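Side-chain contacts in thiamin pyrophosphokinase family protein (Enterococcus faecalis, PDB 3MEL), which probably catalyses the transfer of diphosphate from ATP to thiamine, as a magnesium-dependent thiamine diphosphokinase: residues E56-H59 with F60-T64; K75-T78 with D79-A83; I106-L109 with L110-L113. All coordinates share one frame; numbering follows the deposited sequence.

Interaction 1: residues E56-H59 with F60-T64; sequences EEYH and FVQET
Gln-62 lies one helical turn beyond Tyr-58 and reaches back to it along the outside of the helix. Its CB rests 3.3 Å from Tyr-58 O, the carbonyl of the preceding turn. A chi1 of -169° turns the chain away from its own N, and it runs on extended until the amide oxygen ends over one face of the Tyr-58 ring, offset toward the rim, Gln-62 OE1 3.6 Å from Tyr-58 CE2. The amide is inclined by 59° to the ring, so the oxygen rests on the face without a stack. One step further on, His-59 and Glu-63 do stack: imidazole and carboxylate are nearly parallel, OE2 over the ring face, and His-59 CE1 is 4.0 Å from Glu-63 CG. Gln-62, His-59 and Glu-63 are polar, as suits the exposed side of the helix. Along the backbone the helix bonds run on, Val-61 N donating to Glu-57 O at 3.0 Å, while Thr-64 OG1 donates to Phe-60 O at 3.0 Å. Helix 57-64 links parallel strands 45-48 and 68-70 in a beta-alpha-beta unit; Val-61 and Glu-57 pack on Leu-34 of helix 32-37, and the Tyr-58 hydroxyl bonds Gln-70 at the end of strand 68-70.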
ATOM      1  N   GLU A  56     -25.778 -16.110  13.128  1.00 42.02           N
ATOM      2  CA  GLU A  56     -26.391 -16.961  12.131  1.00 41.45           C
ATOM      3  C   GLU A  56     -25.445 -17.248  10.960  1.00 43.30           C
ATOM      4  O   GLU A  56     -25.450 -18.340  10.401  1.00 41.19           O
ATOM      5  CB  GLU A  56     -27.675 -16.295  11.643  1.00 42.68           C
ATOM      6  CG  GLU A  56     -28.480 -17.106  10.671  1.00 44.15           C
ATOM      7  CD  GLU A  56     -29.788 -16.436  10.343  1.00 49.34           C
ATOM      8  OE1 GLU A  56     -30.235 -15.589  11.151  1.00 44.90           O
ATOM      9  OE2 GLU A  56     -30.368 -16.763   9.282  1.00 57.51           O
ATOM     10  N   GLU A  57     -24.638 -16.263  10.581  1.00 43.39           N
ATOM     11  CA  GLU A  57     -23.683 -16.459   9.499  1.00 40.89           C
ATOM     12  C   GLU A  57     -22.560 -17.384   9.942  1.00 42.71           C
ATOM     13  O   GLU A  57     -22.085 -18.211   9.161  1.00 42.67           O
ATOM     14  CB  GLU A  57     -23.114 -15.126   9.032  1.00 41.06           C
ATOM     15  CG  GLU A  57     -24.080 -14.293   8.198  1.00 42.24           C
ATOM     16  CD  GLU A  57     -23.616 -12.860   8.041  1.00 40.85           C
ATOM     17  OE1 GLU A  57     -22.836 -12.389   8.902  1.00 37.93           O
ATOM     18  OE2 GLU A  57     -24.043 -12.205   7.066  1.00 40.06           O
ATOM     19  N   TYR A  58     -22.157 -17.253  11.204  1.00 38.98           N
ATOM     20  CA  TYR A  58     -21.104 -18.081  11.773  1.00 34.26           C
ATOM     21  C   TYR A  58     -21.576 -19.501  12.065  1.00 42.20           C
ATOM     22  O   TYR A  58     -20.768 -20.399  12.306  1.00 46.89           O
ATOM     23  CB  TYR A  58     -20.587 -17.442  13.050  1.00 34.72           C
ATOM     24  CG  TYR A  58     -19.408 -18.157  13.639  1.00 33.72           C
ATOM     25  CD1 TYR A  58     -18.280 -18.415  12.881  1.00 33.74           C
ATOM     26  CD2 TYR A  58     -19.419 -18.574  14.950  1.00 33.66           C
ATOM     27  CE1 TYR A  58     -17.197 -19.077  13.429  1.00 37.26           C
ATOM     28  CE2 TYR A  58     -18.346 -19.239  15.503  1.00 34.70           C
ATOM     29  CZ  TYR A  58     -17.239 -19.485  14.748  1.00 36.57           C
ATOM     30  OH  TYR A  58     -16.179 -20.146  15.321  1.00 37.60           O
ATOM     31  N   HIS A  59     -22.886 -19.716  12.079  1.00 44.14           N
ATOM     32  CA  HIS A  59     -23.402 -21.073  12.244  1.00 44.51           C
ATOM     33  C   HIS A  59     -23.269 -21.754  10.877  1.00 43.45           C
ATOM     34  O   HIS A  59     -22.883 -22.920  10.762  1.00 42.42           O
ATOM     35  CB  HIS A  59     -24.864 -21.045  12.731  1.00 44.51           C
ATOM     36  CG  HIS A  59     -25.451 -22.400  12.992  1.00 45.43           C
ATOM     37  ND1 HIS A  59     -26.163 -23.101  12.040  1.00 51.30           N
ATOM     38  CD2 HIS A  59     -25.422 -23.185  14.094  1.00 44.82           C
ATOM     39  CE1 HIS A  59     -26.547 -24.260  12.546  1.00 47.53           C
ATOM     40  NE2 HIS A  59     -26.111 -24.336  13.790  1.00 50.40           N
ATOM     41  N   PHE A  60     -23.567 -20.984   9.840  1.00 41.48           N
ATOM     42  CA  PHE A  60     -23.503 -21.458   8.472  1.00 40.84           C
ATOM     43  C   PHE A  60     -22.074 -21.757   8.020  1.00 39.79           C
ATOM     44  O   PHE A  60     -21.855 -22.663   7.221  1.00 38.16           O
ATOM     45  CB  PHE A  60     -24.159 -20.430   7.555  1.00 39.15           C
ATOM     46  CG  PHE A  60     -24.050 -20.758   6.106  1.00 39.35           C
ATOM     47  CD1 PHE A  60     -24.506 -21.982   5.622  1.00 40.80           C
ATOM     48  CD2 PHE A  60     -23.503 -19.838   5.213  1.00 38.58           C
ATOM     49  CE1 PHE A  60     -24.410 -22.287   4.278  1.00 34.98           C
ATOM     50  CE2 PHE A  60     -23.402 -20.135   3.864  1.00 36.85           C
ATOM     51  CZ  PHE A  60     -23.857 -21.361   3.398  1.00 38.49           C
ATOM     52  N   VAL A  61     -21.107 -20.998   8.528  1.00 39.13           N
ATOM     53  CA  VAL A  61     -19.705 -21.213   8.194  1.00 33.57           C
ATOM     54  C   VAL A  61     -19.145 -22.410   8.953  1.00 37.26           C
ATOM     55  O   VAL A  61     -18.128 -22.988   8.586  1.00 38.57           O
ATOM     56  CB  VAL A  61     -18.877 -19.964   8.494  1.00 31.76           C
ATOM     57  CG1 VAL A  61     -17.400 -20.273   8.449  1.00 29.01           C
ATOM     58  CG2 VAL A  61     -19.232 -18.869   7.518  1.00 31.96           C
ATOM     59  N   GLN A  62     -19.839 -22.803  10.008  1.00 40.00           N
ATOM     60  CA  GLN A  62     -19.368 -23.876  10.867  1.00 38.42           C
ATOM     61  C   GLN A  62     -19.857 -25.240  10.378  1.00 37.17           C
ATOM     62  O   GLN A  62     -19.165 -26.242  10.548  1.00 39.02           O
ATOM     63  CB  GLN A  62     -19.823 -23.606  12.296  1.00 40.48           C
ATOM     64  CG  GLN A  62     -19.198 -24.477  13.349  1.00 44.50           C
ATOM     65  CD  GLN A  62     -19.270 -23.815  14.707  1.00 51.46           C
ATOM     66  OE1 GLN A  62     -19.451 -22.589  14.804  1.00 51.33           O
ATOM     67  NE2 GLN A  62     -19.134 -24.613  15.766  1.00 49.14           N
ATOM     68  N   GLU A  63     -21.042 -25.279   9.769  1.00 39.06           N
ATOM     69  CA  GLU A  63     -21.557 -26.515   9.167  1.00 43.44           C
ATOM     70  C   GLU A  63     -20.835 -26.795   7.846  1.00 42.18           C
ATOM     71  O   GLU A  63     -20.450 -27.933   7.544  1.00 38.73           O
ATOM     72  CB  GLU A  63     -23.073 -26.441   8.901  1.00 40.84           C
ATOM     73  CG  GLU A  63     -23.975 -26.216  10.112  1.00 48.65           C
ATOM     74  CD  GLU A  63     -23.745 -27.209  11.263  1.00 58.82           C
ATOM     75  OE1 GLU A  63     -24.316 -28.328  11.230  1.00 61.41           O
ATOM     76  OE2 GLU A  63     -23.013 -26.859  12.220  1.00 56.35           O
ATOM     77  N   THR A  64     -20.644 -25.738   7.070  1.00 36.79           N
ATOM     78  CA  THR A  64     -20.068 -25.853   5.744  1.00 37.91           C
ATOM     79  C   THR A  64     -18.552 -26.108   5.676  1.00 35.85           C
ATOM     80  O   THR A  64     -18.121 -26.991   4.969  1.00 35.47           O
ATOM     81  CB  THR A  64     -20.420 -24.632   4.907  1.00 36.17           C
ATOM     82  OG1 THR A  64     -21.845 -24.508   4.842  1.00 34.41           O
ATOM     83  CG2 THR A  64     -19.853 -24.778   3.524  1.00 33.52           C
TER

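Interaction 2: residues K75-T78 with D79-A83; sequences KDDT and DTQLA. With TPP (thiamine diphosphate), chain E.
Chi1 of 58° sets Thr-78 OG1 between its own N and carbonyl carbon, and chi1 of -80° sends the Gln-81 chain back toward the helix start. In the resulting capping box Thr-78 OG1 accepts from Gln-81 N at 3.1 Å, and Gln-81 OE1 accepts from Thr-78 N at 2.9 Å, in the carbonyl plane and on a lone pair. OG1 also donates to OE1 from above that plane. Gln-81 NE2 is hydrogen-bonded to Glu-118, which fixes the turn of the amide and leaves OE1 facing Thr-78. Threonine suits the N-cap because its short side chain holds a hydroxyl oxygen close enough to accept the N-H of the third helical residue. Lys-75 NZ bonds Asp-79 OD1 only weakly, at 3.3 Å, within a salt bridge; its stronger salt-bridge partner is Asp-49, which like Asp-79 binds magnesium. The first amides of helix 79-90 point at thiamine diphosphate, the product of the reaction assigned to this family: Asp-79 N bonds O3A at 3.1 Å, while Thr-80 grips O1B through N and OG1, the hydroxyl at 2.8 Å. A helix N-terminus thus faces the diphosphate, whose negative charge its dipole would tend to stabilise.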
ATOM      1  N   LYS A  75      -5.449 -10.973  19.708  1.00 32.70           N
ATOM      2  CA  LYS A  75      -4.181 -11.642  19.435  1.00 35.75           C
ATOM      3  C   LYS A  75      -3.180 -10.678  18.811  1.00 36.25           C
ATOM      4  O   LYS A  75      -3.563  -9.598  18.362  1.00 38.66           O
ATOM      5  CB  LYS A  75      -4.387 -12.852  18.509  1.00 33.20           C
ATOM      6  CG  LYS A  75      -5.663 -12.807  17.698  1.00 34.42           C
ATOM      7  CD  LYS A  75      -5.539 -13.540  16.362  1.00 38.41           C
ATOM      8  CE  LYS A  75      -6.806 -13.389  15.519  1.00 36.75           C
ATOM      9  NZ  LYS A  75      -7.207 -11.964  15.341  1.00 45.89           N
ATOM     10  N   ASP A  76      -1.907 -11.073  18.786  1.00 36.99           N
ATOM     11  CA  ASP A  76      -0.890 -10.383  17.990  1.00 37.69           C
ATOM     12  C   ASP A  76      -1.139 -10.513  16.488  1.00 42.19           C
ATOM     13  O   ASP A  76      -1.074  -9.529  15.756  1.00 46.82           O
ATOM     14  CB  ASP A  76       0.501 -10.933  18.287  1.00 39.93           C
ATOM     15  CG  ASP A  76       0.942 -10.673  19.709  1.00 50.89           C
ATOM     16  OD1 ASP A  76       0.588  -9.596  20.257  1.00 44.77           O
ATOM     17  OD2 ASP A  76       1.644 -11.556  20.264  1.00 51.64           O
ATOM     18  N   ASP A  77      -1.419 -11.730  16.031  1.00 39.30           N
ATOM     19  CA  ASP A  77      -1.632 -11.979  14.617  1.00 36.99           C
ATOM     20  C   ASP A  77      -2.946 -11.428  14.102  1.00 38.54           C
ATOM     21  O   ASP A  77      -3.971 -11.506  14.768  1.00 39.90           O
ATOM     22  CB  ASP A  77      -1.630 -13.472  14.336  1.00 36.04           C
ATOM     23  CG  ASP A  77      -0.266 -14.087  14.456  1.00 36.12           C
ATOM     24  OD1 ASP A  77       0.656 -13.452  15.022  1.00 39.42           O
ATOM     25  OD2 ASP A  77      -0.120 -15.227  13.986  1.00 33.82           O
ATOM     26  N   THR A  78      -2.908 -10.899  12.885  1.00 41.31           N
ATOM     27  CA  THR A  78      -4.119 -10.653  12.112  1.00 48.44           C
ATOM     28  C   THR A  78      -4.719 -11.982  11.626  1.00 47.41           C
ATOM     29  O   THR A  78      -3.990 -12.962  11.438  1.00 39.96           O
ATOM     30  CB  THR A  78      -3.810  -9.798  10.883  1.00 49.68           C
ATOM     31  OG1 THR A  78      -2.833 -10.462  10.072  1.00 44.50           O
ATOM     32  CG2 THR A  78      -3.273  -8.436  11.292  1.00 52.68           C
ATOM     33  N   ASP A  79      -6.031 -12.016  11.406  1.00 52.24           N
ATOM     34  CA  ASP A  79      -6.674 -13.226  10.881  1.00 47.78           C
ATOM     35  C   ASP A  79      -5.918 -13.800   9.686  1.00 41.81           C
ATOM     36  O   ASP A  79      -5.735 -15.007   9.580  1.00 34.79           O
ATOM     37  CB  ASP A  79      -8.127 -12.955  10.500  1.00 48.66           C
ATOM     38  CG  ASP A  79      -9.065 -13.025  11.694  1.00 47.45           C
ATOM     39  OD1 ASP A  79      -8.631 -13.494  12.767  1.00 41.07           O
ATOM     40  OD2 ASP A  79     -10.237 -12.617  11.557  1.00 45.26           O
ATOM     41  N   THR A  80      -5.460 -12.914   8.806  1.00 45.26           N
ATOM     42  CA  THR A  80      -4.702 -13.299   7.621  1.00 35.27           C
ATOM     43  C   THR A  80      -3.314 -13.853   7.951  1.00 32.56           C
ATOM     44  O   THR A  80      -2.866 -14.787   7.322  1.00 33.58           O
ATOM     45  CB  THR A  80      -4.603 -12.129   6.616  1.00 37.15           C
ATOM     46  OG1 THR A  80      -5.899 -11.833   6.086  1.00 34.43           O
ATOM     47  CG2 THR A  80      -3.687 -12.476   5.463  1.00 34.87           C
ATOM     48  N   GLN A  81      -2.624 -13.306   8.939  1.00 34.90           N
ATOM     49  CA  GLN A  81      -1.356 -13.921   9.332  1.00 34.18           C
ATOM     50  C   GLN A  81      -1.585 -15.348   9.809  1.00 33.03           C
ATOM     51  O   GLN A  81      -0.852 -16.270   9.445  1.00 32.82           O
ATOM     52  CB  GLN A  81      -0.640 -13.119  10.413  1.00 34.52           C
ATOM     53  CG  GLN A  81       0.118 -11.918   9.886  1.00 34.60           C
ATOM     54  CD  GLN A  81       0.563 -10.982  10.996  1.00 39.00           C
ATOM     55  OE1 GLN A  81      -0.223 -10.623  11.881  1.00 42.41           O
ATOM     56  NE2 GLN A  81       1.827 -10.578  10.956  1.00 32.76           N
ATOM     57  N   LEU A  82      -2.624 -15.521  10.614  1.00 33.83           N
ATOM     58  CA  LEU A  82      -2.954 -16.820  11.177  1.00 30.26           C
ATOM     59  C   LEU A  82      -3.302 -17.851  10.100  1.00 31.68           C
ATOM     60  O   LEU A  82      -2.713 -18.945  10.056  1.00 30.06           O
ATOM     61  CB  LEU A  82      -4.111 -16.685  12.163  1.00 30.82           C
ATOM     62  CG  LEU A  82      -4.434 -18.011  12.848  1.00 31.39           C
ATOM     63  CD1 LEU A  82      -3.174 -18.599  13.480  1.00 30.56           C
ATOM     64  CD2 LEU A  82      -5.538 -17.835  13.856  1.00 26.20           C
ATOM     65  N   ALA A  83      -4.257 -17.488   9.241  1.00 32.18           N
ATOM     66  CA  ALA A  83      -4.697 -18.343   8.145  1.00 25.64           C
ATOM     67  C   ALA A  83      -3.542 -18.754   7.253  1.00 26.91           C
ATOM     68  O   ALA A  83      -3.455 -19.902   6.867  1.00 28.54           O
ATOM     69  CB  ALA A  83      -5.776 -17.673   7.343  1.00 25.20           C
TER
HETATM   70  N1' TPP E 902       0.176  -2.928  18.264  1.00 37.94           N
HETATM   71  C2' TPP E 902       0.802  -3.676  19.377  1.00 38.61           C
HETATM   72  CM2 TPP E 902       2.318  -3.416  19.475  1.00 32.58           C
HETATM   73  N3' TPP E 902       0.379  -5.080  19.428  1.00 41.99           N
HETATM   74  C4' TPP E 902      -1.075  -5.350  19.308  1.00 46.28           C
HETATM   75  N4' TPP E 902      -1.317  -6.799  19.319  1.00 42.72           N
HETATM   76  C5' TPP E 902      -1.603  -4.663  17.994  1.00 39.66           C
HETATM   77  C6' TPP E 902      -1.258  -3.170  18.108  1.00 36.46           C
HETATM   78  C7' TPP E 902      -3.128  -4.907  17.805  1.00 42.63           C
HETATM   79  N3  TPP E 902      -3.421  -6.318  17.399  1.00 46.91           N
HETATM   80  C2  TPP E 902      -2.404  -6.990  16.579  1.00 39.36           C
HETATM   81  S1  TPP E 902      -3.193  -7.437  15.005  1.00 52.66           S
HETATM   82  C5  TPP E 902      -4.903  -7.033  15.508  1.00 52.18           C
HETATM   83  C4  TPP E 902      -4.846  -6.665  17.003  1.00 48.67           C
HETATM   84  CM4 TPP E 902      -5.850  -5.569  17.351  1.00 47.05           C
HETATM   85  C6  TPP E 902      -6.006  -8.004  15.086  1.00 61.87           C
HETATM   86  C7  TPP E 902      -6.722  -7.553  13.800  1.00 70.22           C
HETATM   87  O7  TPP E 902      -7.020  -8.709  13.034  1.00 95.11           O
HETATM   88  PA  TPP E 902      -8.058  -8.799  11.830  1.00185.29           P
HETATM   89  O1A TPP E 902      -8.059  -7.270  11.437  1.00101.55           O
HETATM   90  O2A TPP E 902      -9.293  -9.583  11.970  1.00184.36           O
HETATM   91  O3A TPP E 902      -7.584  -9.531  10.498  1.00 97.16           O
HETATM   92  PB  TPP E 902      -7.796  -9.305   8.949  1.00129.96           P
HETATM   93  O1B TPP E 902      -6.686 -10.145   8.223  1.00 68.73           O
HETATM   94  O2B TPP E 902      -9.012 -10.254   8.593  1.00 82.75           O
HETATM   95  O3B TPP E 902      -8.164  -7.952   8.488  1.00129.49           O

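Interaction 3: residues I106-L109 with L110-L113; sequences IDHL and LANL. With TPP (thiamine diphosphate), chain E.
Ile-106, Asp-107, His-108 and Leu-109 each offer a carbonyl to the N-H four residues on, forming regular alpha-helix; the bond from Leu-110 N to Ile-106 O is 2.9 Å long and almost straight (178°). From this frame the side chains fan out to different neighbours. Ile-106 and Leu-110 lie one turn apart, CG2 of the first 4.3 Å from CG of the second, a loose apolar contact suited to branched side chains on a buried flank. His-108 leaves on another side. Its CG is anti to the carbonyl carbon (chi1 -79°), which carries the ring out to thiamine diphosphate: CE1 is 3.2 Å from O1A, and O3B lies 3.8 Å above one face, offset toward the rim. The methyl of Ala-111 lies at the ring edge, near its plane, CB 4.5 Å from His-108 CD2; a side chain this small suits a place beside the ring. Asn-112 folds back over the previous turn, its CG 3.4 Å from His-108 O. Asp-107 OD1 accepts the backbone N-H of His-108 at 2.9 Å, from above the carboxylate plane, and also pairs with Arg-105. The second subunit closes over this helix: its Asn-135 and Ser-186 bond Ile-106 N and Asp-107 O, its Leu-113 packs on Leu-110, and its Ser-189 touches His-108. A helix that puts a ligand-binding histidine on the diphosphate while being covered by the partner chain is consistent with the thiamin pyrophosphokinase dimer, where the active site lies at the subunit interface.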
ATOM      1  N   ILE A 106      -4.648   0.968   5.329  1.00 29.62           N
ATOM      2  CA  ILE A 106      -3.275   0.894   4.852  1.00 25.86           C
ATOM      3  C   ILE A 106      -2.325   0.222   5.843  1.00 25.07           C
ATOM      4  O   ILE A 106      -1.340  -0.375   5.431  1.00 28.94           O
ATOM      5  CB  ILE A 106      -2.753   2.250   4.284  1.00 26.62           C
ATOM      6  CG1 ILE A 106      -3.753   2.838   3.278  1.00 26.62           C
ATOM      7  CG2 ILE A 106      -1.391   2.074   3.599  1.00 22.66           C
ATOM      8  CD1 ILE A 106      -3.245   4.051   2.520  1.00 23.13           C
ATOM      9  N   ASP A 107      -2.630   0.281   7.137  1.00 23.28           N
ATOM     10  CA  ASP A 107      -1.905  -0.546   8.101  1.00 24.92           C
ATOM     11  C   ASP A 107      -2.014  -2.034   7.741  1.00 28.28           C
ATOM     12  O   ASP A 107      -1.032  -2.764   7.779  1.00 28.80           O
ATOM     13  CB  ASP A 107      -2.354  -0.293   9.551  1.00 26.97           C
ATOM     14  CG  ASP A 107      -3.857  -0.114   9.692  1.00 29.57           C
ATOM     15  OD1 ASP A 107      -4.588  -0.233   8.691  1.00 27.89           O
ATOM     16  OD2 ASP A 107      -4.308   0.161  10.822  1.00 27.29           O
ATOM     17  N   HIS A 108      -3.214  -2.479   7.388  1.00 29.31           N
ATOM     18  CA  HIS A 108      -3.394  -3.836   6.920  1.00 29.15           C
ATOM     19  C   HIS A 108      -2.778  -4.055   5.543  1.00 28.65           C
ATOM     20  O   HIS A 108      -2.216  -5.110   5.268  1.00 27.12           O
ATOM     21  CB  HIS A 108      -4.864  -4.207   6.899  1.00 30.32           C
ATOM     22  CG  HIS A 108      -5.397  -4.572   8.238  1.00 38.01           C
ATOM     23  ND1 HIS A 108      -6.670  -4.248   8.646  1.00 45.43           N
ATOM     24  CD2 HIS A 108      -4.823  -5.232   9.271  1.00 46.29           C
ATOM     25  CE1 HIS A 108      -6.859  -4.694   9.876  1.00 57.38           C
ATOM     26  NE2 HIS A 108      -5.753  -5.296  10.276  1.00 55.11           N
ATOM     27  N   LEU A 109      -2.875  -3.077   4.659  1.00 27.07           N
ATOM     28  CA  LEU A 109      -2.184  -3.264   3.397  1.00 27.09           C
ATOM     29  C   LEU A 109      -0.700  -3.608   3.673  1.00 29.54           C
ATOM     30  O   LEU A 109      -0.222  -4.657   3.245  1.00 27.94           O
ATOM     31  CB  LEU A 109      -2.351  -2.060   2.467  1.00 27.00           C
ATOM     32  CG  LEU A 109      -1.457  -2.095   1.227  1.00 24.41           C
ATOM     33  CD1 LEU A 109      -1.940  -3.166   0.301  1.00 26.27           C
ATOM     34  CD2 LEU A 109      -1.435  -0.762   0.526  1.00 21.89           C
ATOM     35  N   LEU A 110       0.008  -2.753   4.415  1.00 27.47           N
ATOM     36  CA  LEU A 110       1.421  -2.988   4.747  1.00 28.89           C
ATOM     37  C   LEU A 110       1.675  -4.206   5.667  1.00 29.02           C
ATOM     38  O   LEU A 110       2.742  -4.836   5.640  1.00 28.40           O
ATOM     39  CB  LEU A 110       2.008  -1.732   5.387  1.00 28.64           C
ATOM     40  CG  LEU A 110       1.923  -0.463   4.544  1.00 27.14           C
ATOM     41  CD1 LEU A 110       2.304   0.747   5.382  1.00 25.30           C
ATOM     42  CD2 LEU A 110       2.819  -0.576   3.320  1.00 28.24           C
ATOM     43  N   ALA A 111       0.690  -4.521   6.495  1.00 26.98           N
ATOM     44  CA  ALA A 111       0.730  -5.739   7.285  1.00 25.54           C
ATOM     45  C   ALA A 111       0.906  -6.912   6.337  1.00 26.94           C
ATOM     46  O   ALA A 111       1.754  -7.771   6.554  1.00 28.35           O
ATOM     47  CB  ALA A 111      -0.556  -5.882   8.077  1.00 23.76           C
ATOM     48  N   ASN A 112       0.111  -6.913   5.268  1.00 26.58           N
ATOM     49  CA  ASN A 112       0.127  -7.959   4.261  1.00 25.04           C
ATOM     50  C   ASN A 112       1.399  -7.934   3.405  1.00 29.57           C
ATOM     51  O   ASN A 112       2.090  -8.929   3.258  1.00 33.19           O
ATOM     52  CB  ASN A 112      -1.117  -7.849   3.367  1.00 25.06           C
ATOM     53  CG  ASN A 112      -2.408  -8.324   4.051  1.00 25.37           C
ATOM     54  OD1 ASN A 112      -2.380  -9.098   5.006  1.00 29.84           O
ATOM     55  ND2 ASN A 112      -3.546  -7.875   3.539  1.00 24.11           N
ATOM     56  N   LEU A 113       1.704  -6.775   2.848  1.00 32.08           N
ATOM     57  CA  LEU A 113       2.858  -6.567   1.984  1.00 28.28           C
ATOM     58  C   LEU A 113       4.230  -6.910   2.584  1.00 29.69           C
ATOM     59  O   LEU A 113       5.206  -7.011   1.864  1.00 32.83           O
ATOM     60  CB  LEU A 113       2.860  -5.099   1.577  1.00 30.98           C
ATOM     61  CG  LEU A 113       3.874  -4.627   0.553  1.00 30.30           C
ATOM     62  CD1 LEU A 113       3.638  -5.373  -0.739  1.00 35.77           C
ATOM     63  CD2 LEU A 113       3.725  -3.138   0.352  1.00 30.45           C
TER
HETATM   64  N1' TPP E 902       0.176  -2.928  18.264  1.00 37.94           N
HETATM   65  C2' TPP E 902       0.802  -3.676  19.377  1.00 38.61           C
HETATM   66  CM2 TPP E 902       2.318  -3.416  19.475  1.00 32.58           C
HETATM   67  N3' TPP E 902       0.379  -5.080  19.428  1.00 41.99           N
HETATM   68  C4' TPP E 902      -1.075  -5.350  19.308  1.00 46.28           C
HETATM   69  N4' TPP E 902      -1.317  -6.799  19.319  1.00 42.72           N
HETATM   70  C5' TPP E 902      -1.603  -4.663  17.994  1.00 39.66           C
HETATM   71  C6' TPP E 902      -1.258  -3.170  18.108  1.00 36.46           C
HETATM   72  C7' TPP E 902      -3.128  -4.907  17.805  1.00 42.63           C
HETATM   73  N3  TPP E 902      -3.421  -6.318  17.399  1.00 46.91           N
HETATM   74  C2  TPP E 902      -2.404  -6.990  16.579  1.00 39.36           C
HETATM   75  S1  TPP E 902      -3.193  -7.437  15.005  1.00 52.66           S
HETATM   76  C5  TPP E 902      -4.903  -7.033  15.508  1.00 52.18           C
HETATM   77  C4  TPP E 902      -4.846  -6.665  17.003  1.00 48.67           C
HETATM   78  CM4 TPP E 902      -5.850  -5.569  17.351  1.00 47.05           C
HETATM   79  C6  TPP E 902      -6.006  -8.004  15.086  1.00 61.87           C
HETATM   80  C7  TPP E 902      -6.722  -7.553  13.800  1.00 70.22           C
HETATM   81  O7  TPP E 902      -7.020  -8.709  13.034  1.00 95.11           O
HETATM   82  PA  TPP E 902      -8.058  -8.799  11.830  1.00185.29           P
HETATM   83  O1A TPP E 902      -8.059  -7.270  11.437  1.00101.55           O
HETATM   84  O2A TPP E 902      -9.293  -9.583  11.970  1.00184.36           O
HETATM   85  O3A TPP E 902      -7.584  -9.531  10.498  1.00 97.16           O
HETATM   86  PB  TPP E 902      -7.796  -9.305   8.949  1.00129.96           P
HETATM   87  O1B TPP E 902      -6.686 -10.145   8.223  1.00 68.73           O
HETATM   88  O2B TPP E 902      -9.012 -10.254   8.593  1.00 82.75           O
HETATM   89  O3B TPP E 902      -8.164  -7.952   8.488  1.00129.49           O

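The three contacts follow one another along the chain within the catalytic domain, on helix 57-64, at the loop leading into helix 79-90, and on helix 106-113. Interaction 1 lies farthest out, its centre about 20 Å from that of interaction 2 and about 28 Å from that of interaction 3, and touches neither; it belongs to the edge of the parallel part of the large mixed sheet. Interactions 2 and 3, with centres about 12 Å apart, meet directly where Thr-80 packs on Asn-112 and Thr-78 on His-108, and both touch thiamine diphosphate. A helix start and a helix flank therefore contribute to one pocket, while residues 56-64 contribute outer packing of the same domain.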